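Local atomic coordinates of coat protein (Sulfolobus turreted icosahedral virus, PDB entry 2BBD), a protein that serves as the major capsid protein of an archaeal virus, probably building the icosahedral shell around the viral genome. Residues N28-S42 against S145-V159. Residues are numbered along the deposited sequence; the frame is centred on the assembly and turned at random.
Sequences NFIRKIRVQLIGSIS and SINASFYITITYERV
Leu-37 and Phe-150 show how a non-hydrogen-bonded residue pair on antiparallel strands can interlock: CD1 of Leu-37 sits over the centre of the Phe-150 ring, 3.7 Å from its centroid, a CH-pi contact. With CG anti to the backbone N (chi1 175°), Leu-37 reaches across to that face, while Val-35 CG1 lies 3.7 Å from Phe-150 CD2. Ile-33, Val-35, Ile-152 and Ile-154 continue this apolar face, and Ile-20, Ile-22 and Ile-24 of strand 19-24 pack onto Phe-150, Ile-152 and Ile-154. Strands 29-43 and 145-158 are neighbours in one jelly roll of a double jelly-roll capsid fold, consistent with the ancestry shared with eukaryotic and bacterial viruses. A classic beta bulge, in which Arg-31 and Lys-32 both face Thr-155, shifts the register by one residue without breaking the ladder. There Arg-31, bent at chi3 (69°), brings NH1 to 2.6 Å from Glu-157 OE1 in a salt bridge, the carboxylate oxygen lying 23° out of the guanidinium plane; Arg-122 and Gly-1 hold OE2. Val-159 CB lies over one face of the Phe-29 ring, toward its rim, 3.8 Å from the centroid, another CH-pi contact. Toward Ser-145, Ser-42 OG donates to Asn-147 OD1 at 3.1 Å, and Ser-40 OG adds a weak bond to the same oxygen.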
loop_
_atom_site.group_PDB
_atom_site.type_symbol
_atom_site.label_atom_id
_atom_site.label_comp_id
_atom_site.label_asym_id
_atom_site.label_seq_id
_atom_site.Cartn_x
_atom_site.Cartn_y
_atom_site.Cartn_z
ATOM N N ASN A 28 16.900 -4.250 -16.174
ATOM C CA ASN A 28 17.924 -3.953 -15.181
ATOM C C ASN A 28 17.275 -4.097 -13.822
ATOM O O ASN A 28 16.143 -4.595 -13.710
ATOM C CB ASN A 28 18.418 -2.514 -15.337
ATOM C CG ASN A 28 19.634 -2.403 -16.233
ATOM O OD1 ASN A 28 20.637 -3.088 -16.022
ATOM N ND2 ASN A 28 19.557 -1.529 -17.235
ATOM N N PHE A 29 17.993 -3.674 -12.789
ATOM C CA PHE A 29 17.438 -3.713 -11.448
ATOM C C PHE A 29 16.292 -2.698 -11.472
ATOM O O PHE A 29 16.339 -1.725 -12.229
ATOM C CB PHE A 29 18.496 -3.310 -10.411
ATOM C CG PHE A 29 19.393 -4.447 -9.976
ATOM C CD1 PHE A 29 19.941 -4.462 -8.693
ATOM C CD2 PHE A 29 19.692 -5.500 -10.843
ATOM C CE1 PHE A 29 20.776 -5.511 -8.275
ATOM C CE2 PHE A 29 20.527 -6.553 -10.436
ATOM C CZ PHE A 29 21.067 -6.556 -9.153
ATOM N N ILE A 30 15.274 -2.923 -10.650
ATOM C CA ILE A 30 14.107 -2.040 -10.608
ATOM C C ILE A 30 13.940 -1.368 -9.248
ATOM O O ILE A 30 13.889 -2.043 -8.224
ATOM C CB ILE A 30 12.824 -2.847 -10.933
ATOM C CG1 ILE A 30 12.913 -3.393 -12.364
ATOM C CG2 ILE A 30 11.579 -1.982 -10.723
ATOM C CD1 ILE A 30 11.859 -4.453 -12.695
ATOM N N ARG A 31 13.863 -0.041 -9.243
ATOM C CA ARG A 31 13.682 0.699 -7.999
ATOM C C ARG A 31 12.194 0.931 -7.739
ATOM O O ARG A 31 11.743 0.939 -6.587
ATOM C CB ARG A 31 14.432 2.027 -8.057
ATOM C CG ARG A 31 15.952 1.874 -8.100
ATOM C CD ARG A 31 16.602 3.229 -8.162
ATOM N NE ARG A 31 16.426 3.936 -6.897
ATOM C CZ ARG A 31 17.120 3.659 -5.798
ATOM N NH1 ARG A 31 18.036 2.701 -5.820
ATOM N NH2 ARG A 31 16.890 4.323 -4.676
ATOM N N LYS A 32 11.421 1.117 -8.805
ATOM C CA LYS A 32 9.992 1.289 -8.627
ATOM C C LYS A 32 9.151 1.110 -9.885
ATOM O O LYS A 32 9.657 1.093 -11.006
ATOM C CB LYS A 32 9.683 2.647 -7.976
ATOM C CG LYS A 32 9.760 3.869 -8.868
ATOM C CD LYS A 32 9.206 5.096 -8.113
ATOM C CE LYS A 32 9.273 6.385 -8.939
ATOM N NZ LYS A 32 8.329 6.385 -10.094
ATOM N N ILE A 33 7.855 0.941 -9.669
ATOM C CA ILE A 33 6.907 0.784 -10.751
ATOM C C ILE A 33 5.770 1.766 -10.524
ATOM O O ILE A 33 5.209 1.845 -9.432
ATOM C CB ILE A 33 6.324 -0.642 -10.794
ATOM C CG1 ILE A 33 7.439 -1.654 -11.096
ATOM C CG2 ILE A 33 5.220 -0.718 -11.833
ATOM C CD1 ILE A 33 6.997 -3.110 -10.944
ATOM N N ARG A 34 5.436 2.520 -11.556
ATOM C CA ARG A 34 4.352 3.480 -11.464
ATOM C C ARG A 34 3.189 3.023 -12.332
ATOM O O ARG A 34 3.385 2.540 -13.454
ATOM C CB ARG A 34 4.819 4.859 -11.924
ATOM C CG ARG A 34 3.682 5.853 -12.085
ATOM C CD ARG A 34 4.158 7.151 -12.714
ATOM N NE ARG A 34 4.998 7.928 -11.813
ATOM C CZ ARG A 34 5.632 9.042 -12.166
ATOM N NH1 ARG A 34 5.519 9.502 -13.409
ATOM N NH2 ARG A 34 6.367 9.702 -11.279
ATOM N N VAL A 35 1.984 3.170 -11.794
ATOM C CA VAL A 35 0.761 2.804 -12.485
ATOM C C VAL A 35 -0.135 4.043 -12.541
ATOM O O VAL A 35 -0.373 4.689 -11.517
ATOM C CB VAL A 35 -0.005 1.677 -11.733
ATOM C CG1 VAL A 35 -1.328 1.397 -12.426
ATOM C CG2 VAL A 35 0.834 0.396 -11.676
ATOM N N GLN A 36 -0.608 4.386 -13.736
ATOM C CA GLN A 36 -1.511 5.521 -13.896
ATOM C C GLN A 36 -2.748 5.085 -14.669
ATOM O O GLN A 36 -2.644 4.549 -15.786
ATOM C CB GLN A 36 -0.834 6.677 -14.639
ATOM C CG GLN A 36 0.455 7.174 -14.010
ATOM C CD GLN A 36 1.177 8.184 -14.889
ATOM O OE1 GLN A 36 0.975 9.396 -14.765
ATOM N NE2 GLN A 36 2.010 7.689 -15.796
ATOM N N LEU A 37 -3.913 5.281 -14.057
ATOM C CA LEU A 37 -5.185 4.957 -14.685
ATOM C C LEU A 37 -5.619 6.307 -15.234
ATOM O O LEU A 37 -5.960 7.215 -14.481
ATOM C CB LEU A 37 -6.186 4.432 -13.648
ATOM C CG LEU A 37 -7.606 4.159 -14.161
ATOM C CD1 LEU A 37 -7.554 3.107 -15.255
ATOM C CD2 LEU A 37 -8.514 3.689 -13.006
ATOM N N ILE A 38 -5.590 6.435 -16.555
ATOM C CA ILE A 38 -5.902 7.700 -17.209
ATOM C C ILE A 38 -6.958 7.561 -18.303
ATOM O O ILE A 38 -6.887 6.659 -19.142
ATOM C CB ILE A 38 -4.614 8.284 -17.836
ATOM C CG1 ILE A 38 -3.520 8.377 -16.764
ATOM C CG2 ILE A 38 -4.903 9.637 -18.480
ATOM C CD1 ILE A 38 -2.148 8.733 -17.297
ATOM N N GLY A 39 -7.921 8.480 -18.291
ATOM C CA GLY A 39 -8.985 8.462 -19.279
ATOM C C GLY A 39 -10.111 9.392 -18.869
ATOM O O GLY A 39 -9.872 10.540 -18.498
ATOM N N SER A 40 -11.341 8.895 -18.920
ATOM C CA SER A 40 -12.484 9.708 -18.546
ATOM C C SER A 40 -13.599 8.874 -17.958
ATOM O O SER A 40 -13.590 7.645 -18.047
ATOM C CB SER A 40 -13.030 10.456 -19.762
ATOM O OG SER A 40 -13.686 9.556 -20.637
ATOM N N ILE A 41 -14.546 9.571 -17.340
ATOM C CA ILE A 41 -15.728 8.959 -16.753
ATOM C C ILE A 41 -16.886 9.679 -17.432
ATOM O O ILE A 41 -16.941 10.906 -17.436
ATOM C CB ILE A 41 -15.781 9.168 -15.215
ATOM C CG1 ILE A 41 -14.619 8.402 -14.559
ATOM C CG2 ILE A 41 -17.130 8.674 -14.662
ATOM C CD1 ILE A 41 -14.496 8.597 -13.056
ATOM N N SER A 42 -17.799 8.914 -18.019
ATOM C CA SER A 42 -18.928 9.494 -18.737
ATOM C C SER A 42 -20.291 9.189 -18.160
ATOM O O SER A 42 -20.500 8.149 -17.541
ATOM C CB SER A 42 -18.907 9.041 -20.201
ATOM O OG SER A 42 -17.877 9.689 -20.915
ATOM N N SER A 145 -19.886 5.456 -16.874
ATOM C CA SER A 145 -19.056 4.495 -17.577
ATOM C C SER A 145 -17.618 5.000 -17.504
ATOM O O SER A 145 -17.385 6.211 -17.488
ATOM C CB SER A 145 -19.510 4.372 -19.035
ATOM O OG SER A 145 -19.396 5.613 -19.708
ATOM N N ILE A 146 -16.663 4.073 -17.458
ATOM C CA ILE A 146 -15.239 4.414 -17.386
ATOM C C ILE A 146 -14.587 4.172 -18.745
ATOM O O ILE A 146 -14.709 3.092 -19.315
ATOM C CB ILE A 146 -14.502 3.539 -16.333
ATOM C CG1 ILE A 146 -15.082 3.787 -14.936
ATOM C CG2 ILE A 146 -13.012 3.830 -16.346
ATOM C CD1 ILE A 146 -14.933 5.186 -14.464
ATOM N N ASN A 147 -13.895 5.182 -19.259
ATOM C CA ASN A 147 -13.215 5.070 -20.543
ATOM C C ASN A 147 -11.743 5.429 -20.282
ATOM O O ASN A 147 -11.344 6.583 -20.402
ATOM C CB ASN A 147 -13.851 6.040 -21.548
ATOM C CG ASN A 147 -15.367 6.187 -21.346
ATOM O OD1 ASN A 147 -15.867 7.283 -21.042
ATOM N ND2 ASN A 147 -16.099 5.086 -21.499
ATOM N N ALA A 148 -10.943 4.427 -19.924
ATOM C CA ALA A 148 -9.537 4.658 -19.605
ATOM C C ALA A 148 -8.642 3.422 -19.762
ATOM O O ALA A 148 -9.115 2.310 -20.027
ATOM C CB ALA A 148 -9.438 5.194 -18.163
ATOM N N SER A 149 -7.344 3.638 -19.569
ATOM C CA SER A 149 -6.333 2.587 -19.666
ATOM C C SER A 149 -5.248 2.792 -18.606
ATOM O O SER A 149 -5.034 3.910 -18.117
ATOM C CB SER A 149 -5.660 2.607 -21.048
ATOM O OG SER A 149 -6.564 2.311 -22.097
ATOM N N PHE A 150 -4.562 1.703 -18.270
ATOM C CA PHE A 150 -3.473 1.741 -17.315
ATOM C C PHE A 150 -2.166 1.901 -18.055
ATOM O O PHE A 150 -1.894 1.154 -19.006
ATOM C CB PHE A 150 -3.384 0.448 -16.513
ATOM C CG PHE A 150 -4.509 0.247 -15.547
ATOM C CD1 PHE A 150 -5.589 -0.563 -15.877
ATOM C CD2 PHE A 150 -4.470 0.837 -14.284
ATOM C CE1 PHE A 150 -6.616 -0.792 -14.954
ATOM C CE2 PHE A 150 -5.487 0.616 -13.359
ATOM C CZ PHE A 150 -6.562 -0.203 -13.696
ATOM N N TYR A 151 -1.368 2.869 -17.606
ATOM C CA TYR A 151 -0.050 3.142 -18.156
ATOM C C TYR A 151 0.969 2.711 -17.107
ATOM O O TYR A 151 0.864 3.078 -15.933
ATOM C CB TYR A 151 0.108 4.631 -18.465
ATOM C CG TYR A 151 -0.834 5.102 -19.537
ATOM C CD1 TYR A 151 -2.195 5.230 -19.278
ATOM C CD2 TYR A 151 -0.373 5.374 -20.830
ATOM C CE1 TYR A 151 -3.083 5.615 -20.274
ATOM C CE2 TYR A 151 -1.254 5.760 -21.842
ATOM C CZ TYR A 151 -2.608 5.876 -21.554
ATOM O OH TYR A 151 -3.493 6.240 -22.539
ATOM N N ILE A 152 1.949 1.924 -17.538
ATOM C CA ILE A 152 2.973 1.409 -16.646
ATOM C C ILE A 152 4.315 2.098 -16.861
ATOM O O ILE A 152 4.805 2.179 -17.987
ATOM C CB ILE A 152 3.163 -0.096 -16.865
ATOM C CG1 ILE A 152 1.814 -0.811 -16.776
ATOM C CG2 ILE A 152 4.178 -0.642 -15.867
ATOM C CD1 ILE A 152 1.067 -0.627 -15.439
ATOM N N THR A 153 4.911 2.599 -15.783
ATOM C CA THR A 153 6.201 3.267 -15.896
ATOM C C THR A 153 7.189 2.642 -14.920
ATOM O O THR A 153 6.912 2.500 -13.738
ATOM C CB THR A 153 6.074 4.759 -15.627
ATOM O OG1 THR A 153 5.191 5.334 -16.595
ATOM C CG2 THR A 153 7.418 5.432 -15.742
ATOM N N ILE A 154 8.352 2.264 -15.421
ATOM C CA ILE A 154 9.329 1.606 -14.573
ATOM C C ILE A 154 10.596 2.407 -14.345
ATOM O O ILE A 154 11.162 2.990 -15.274
ATOM C CB ILE A 154 9.681 0.226 -15.174
ATOM C CG1 ILE A 154 8.393 -0.577 -15.349
ATOM C CG2 ILE A 154 10.653 -0.534 -14.269
ATOM C CD1 ILE A 154 8.548 -1.768 -16.229
ATOM N N THR A 155 11.022 2.459 -13.089
ATOM C CA THR A 155 12.255 3.144 -12.755
ATOM C C THR A 155 13.305 2.046 -12.569
ATOM O O THR A 155 13.163 1.182 -11.709
ATOM C CB THR A 155 12.130 3.961 -11.458
ATOM O OG1 THR A 155 11.209 5.044 -11.650
ATOM C CG2 THR A 155 13.489 4.527 -11.074
ATOM N N TYR A 156 14.336 2.071 -13.407
ATOM C CA TYR A 156 15.401 1.078 -13.344
ATOM C C TYR A 156 16.662 1.656 -12.749
ATOM O O TYR A 156 16.776 2.856 -12.535
ATOM C CB TYR A 156 15.770 0.575 -14.743
ATOM C CG TYR A 156 14.740 -0.289 -15.414
ATOM C CD1 TYR A 156 13.935 0.216 -16.428
ATOM C CD2 TYR A 156 14.599 -1.626 -15.063
ATOM C CE1 TYR A 156 13.016 -0.597 -17.085
ATOM C CE2 TYR A 156 13.683 -2.444 -15.706
ATOM C CZ TYR A 156 12.895 -1.926 -16.715
ATOM O OH TYR A 156 11.969 -2.733 -17.331
ATOM N N GLU A 157 17.610 0.774 -12.485
ATOM C CA GLU A 157 18.920 1.174 -12.008
ATOM C C GLU A 157 19.866 0.173 -12.650
ATOM O O GLU A 157 19.682 -1.045 -12.533
ATOM C CB GLU A 157 19.054 1.107 -10.485
ATOM C CG GLU A 157 20.317 1.815 -9.998
ATOM C CD GLU A 157 20.520 1.729 -8.496
ATOM O OE1 GLU A 157 19.544 1.915 -7.741
ATOM O OE2 GLU A 157 21.666 1.489 -8.070
ATOM N N ARG A 158 20.851 0.692 -13.364
ATOM C CA ARG A 158 21.816 -0.161 -14.013
ATOM C C ARG A 158 22.886 -0.511 -12.987
ATOM O O ARG A 158 23.791 0.278 -12.710
ATOM C CB ARG A 158 22.422 0.554 -15.222
ATOM C CG ARG A 158 23.529 -0.227 -15.882
ATOM C CD ARG A 158 23.831 0.296 -17.272
ATOM N NE ARG A 158 25.109 -0.221 -17.758
ATOM C CZ ARG A 158 26.293 0.227 -17.349
ATOM N NH1 ARG A 158 26.358 1.202 -16.449
ATOM N NH2 ARG A 158 27.412 -0.300 -17.837
ATOM N N VAL A 159 22.753 -1.696 -12.410
ATOM C CA VAL A 159 23.687 -2.175 -11.407
ATOM C C VAL A 159 24.648 -3.151 -12.070
ATOM O O VAL A 159 24.245 -4.204 -12.573
ATOM C CB VAL A 159 22.934 -2.864 -10.252
ATOM C CG1 VAL A 159 23.904 -3.303 -9.182
ATOM C CG2 VAL A 159 21.914 -1.894 -9.665
HETATM O O HOH W 1 21.177 -3.767 -13.454
HETATM O O HOH W 2 8.547 4.515 -11.973
HETATM O O HOH W 3 2.810 5.298 -15.532
HETATM O O HOH W 4 -6.464 6.861 -21.765
HETATM O O HOH W 5 -21.893 6.429 -19.956
#